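Long-range contact in glycosylation Associate Protein 1 (Streptococcus agalactiae serotype V, PDB 6OYC), which probably takes part, with its partner proteins Gap2 and Gap3, in the glycosylation and accessory Sec export of a secreted glycoprotein: residues A[446-451]-A[488-493]. Numbering follows the deposited sequence.
Sequences GIPQIN and NRSLIY
In the C-terminal Rossmann-like domain of this GT-B-type protein, Gly446 at the turn between helix 436-445 and strand 449-451 meets Ser490 of the long helix 484-502. The hydroxyl OG of Ser490 gives its hydrogen to the carbonyl O of Gly446 over 2.8 Å, the one hydrogen bond joining the two segments. OG approaches the oxygen at a C=O...OG angle of 146°, tilted 31° from the carbonyl plane. OG is anti to the backbone N of Ser490 (chi1 174°), and with the CB of this residue directed at the turn, the hydroxyl extends from the helix surface to the Gly446 oxygen. The same OG lies 3.7 Å from CB of Pro448, the ring atom nearest the serine; the two CB atoms, of Pro448 and Ser490, are 4.1 Å apart.

Gly446 leaves the preceding helix with a positive phi. Having no side chain, it sits close against helix 484-502, its CA 4.3 Å from CA of Leu491 and 4.4 Å from CD1 of the same leucine. The chain then enters the parallel six-stranded sheet, where 449-451 runs between strands 426-428 and 464-466. Pro448 already bonds through its backbone to Ile427, and its ring also touches Tyr480 of helix 473-481. Next to the contact, Asn463, in the loop leading to strand 464-466, is touched by the side chains of Ser490 and Tyr493, while the Tyr493 hydroxyl is hydrogen-bonded to Glu459.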
loop_
_atom_site.group_PDB
_atom_site.type_symbol
_atom_site.label_atom_id
_atom_site.label_comp_id
_atom_site.label_asym_id
_atom_site.label_seq_id
_atom_site.Cartn_x
_atom_site.Cartn_y
_atom_site.Cartn_z
ATOM N N GLY A 446 -1.403 4.005 -19.352
ATOM C CA GLY A 446 -1.647 4.844 -20.493
ATOM C C GLY A 446 -2.996 5.512 -20.511
ATOM O O GLY A 446 -3.231 6.347 -21.386
ATOM N N ILE A 447 -3.895 5.160 -19.597
ATOM C CA ILE A 447 -5.205 5.813 -19.552
ATOM C C ILE A 447 -5.008 7.303 -19.296
ATOM O O ILE A 447 -4.277 7.681 -18.351
ATOM C CB ILE A 447 -6.089 5.179 -18.469
ATOM C CG1 ILE A 447 -6.254 3.674 -18.719
ATOM C CG2 ILE A 447 -7.453 5.880 -18.394
ATOM C CD1 ILE A 447 -7.176 2.979 -17.711
ATOM N N PRO A 448 -5.590 8.184 -20.112
ATOM C CA PRO A 448 -5.385 9.625 -19.914
ATOM C C PRO A 448 -6.191 10.145 -18.726
ATOM O O PRO A 448 -7.273 9.639 -18.406
ATOM C CB PRO A 448 -5.879 10.232 -21.238
ATOM C CG PRO A 448 -6.983 9.269 -21.687
ATOM C CD PRO A 448 -6.487 7.885 -21.250
ATOM N N GLN A 449 -5.654 11.179 -18.073
ATOM C CA GLN A 449 -6.235 11.706 -16.842
ATOM C C GLN A 449 -6.674 13.156 -16.992
ATOM O O GLN A 449 -5.926 13.986 -17.502
ATOM C CB GLN A 449 -5.233 11.640 -15.686
ATOM C CG GLN A 449 -4.714 10.279 -15.406
ATOM C CD GLN A 449 -3.492 10.345 -14.524
ATOM O OE1 GLN A 449 -3.574 10.713 -13.351
ATOM N NE2 GLN A 449 -2.345 10.015 -15.093
ATOM N N ILE A 450 -7.852 13.480 -16.478
ATOM C CA ILE A 450 -8.320 14.863 -16.439
ATOM C C ILE A 450 -8.214 15.371 -15.004
ATOM O O ILE A 450 -8.860 14.830 -14.098
ATOM C CB ILE A 450 -9.757 15.009 -16.965
ATOM C CG1 ILE A 450 -9.850 14.596 -18.436
ATOM C CG2 ILE A 450 -10.229 16.457 -16.774
ATOM C CD1 ILE A 450 -11.269 14.645 -18.987
ATOM N N ASN A 451 -7.423 16.424 -14.809
ATOM C CA ASN A 451 -7.223 17.075 -13.523
ATOM C C ASN A 451 -7.585 18.556 -13.645
ATOM O O ASN A 451 -7.693 19.099 -14.744
ATOM C CB ASN A 451 -5.767 16.913 -13.037
ATOM C CG ASN A 451 -5.275 15.459 -13.086
ATOM O OD1 ASN A 451 -4.245 15.166 -13.680
ATOM N ND2 ASN A 451 -6.027 14.547 -12.469
ATOM N N ASN A 488 -4.585 7.648 -28.491
ATOM C CA ASN A 488 -3.407 6.856 -28.817
ATOM C C ASN A 488 -2.127 7.624 -28.549
ATOM O O ASN A 488 -1.098 7.011 -28.246
ATOM C CB ASN A 488 -3.446 6.389 -30.266
ATOM C CG ASN A 488 -4.623 5.492 -30.546
ATOM O OD1 ASN A 488 -4.908 4.565 -29.782
ATOM N ND2 ASN A 488 -5.322 5.763 -31.642
ATOM N N ARG A 489 -2.157 8.953 -28.657
ATOM C CA ARG A 489 -0.978 9.716 -28.266
ATOM C C ARG A 489 -0.631 9.454 -26.807
ATOM O O ARG A 489 0.550 9.417 -26.443
ATOM C CB ARG A 489 -1.206 11.213 -28.511
ATOM C CG ARG A 489 -0.070 12.097 -27.995
ATOM C CD ARG A 489 0.062 13.401 -28.776
ATOM N NE ARG A 489 -0.948 14.363 -28.358
ATOM C CZ ARG A 489 -2.084 14.589 -29.014
ATOM N NH1 ARG A 489 -2.347 13.937 -30.139
ATOM N NH2 ARG A 489 -2.952 15.479 -28.551
ATOM N N SER A 490 -1.655 9.238 -25.974
ATOM C CA SER A 490 -1.451 9.039 -24.547
ATOM C C SER A 490 -0.892 7.649 -24.259
ATOM O O SER A 490 0.059 7.499 -23.478
ATOM C CB SER A 490 -2.766 9.263 -23.800
ATOM O OG SER A 490 -2.625 8.930 -22.426
ATOM N N LEU A 491 -1.471 6.623 -24.883
ATOM C CA LEU A 491 -0.931 5.271 -24.755
ATOM C C LEU A 491 0.527 5.216 -25.195
ATOM O O LEU A 491 1.377 4.639 -24.506
ATOM C CB LEU A 491 -1.777 4.294 -25.571
ATOM C CG LEU A 491 -1.467 2.793 -25.497
ATOM C CD1 LEU A 491 -1.029 2.314 -24.083
ATOM C CD2 LEU A 491 -2.690 2.045 -25.970
ATOM N N ILE A 492 0.837 5.836 -26.332
ATOM C CA ILE A 492 2.199 5.811 -26.853
ATOM C C ILE A 492 3.133 6.566 -25.924
ATOM O O ILE A 492 4.295 6.182 -25.730
ATOM C CB ILE A 492 2.225 6.396 -28.277
ATOM C CG1 ILE A 492 1.644 5.390 -29.268
ATOM C CG2 ILE A 492 3.631 6.844 -28.660
ATOM C CD1 ILE A 492 1.023 6.036 -30.491
ATOM N N TYR A 493 2.644 7.664 -25.348
ATOM C CA TYR A 493 3.457 8.421 -24.408
ATOM C C TYR A 493 3.789 7.573 -23.192
ATOM O O TYR A 493 4.926 7.580 -22.712
ATOM C CB TYR A 493 2.716 9.696 -24.013
ATOM C CG TYR A 493 3.271 10.469 -22.837
ATOM C CD1 TYR A 493 3.087 10.023 -21.528
ATOM C CD2 TYR A 493 3.923 11.683 -23.029
ATOM C CE1 TYR A 493 3.571 10.741 -20.447
ATOM C CE2 TYR A 493 4.409 12.418 -21.946
ATOM C CZ TYR A 493 4.228 11.941 -20.658
ATOM O OH TYR A 493 4.707 12.653 -19.575
#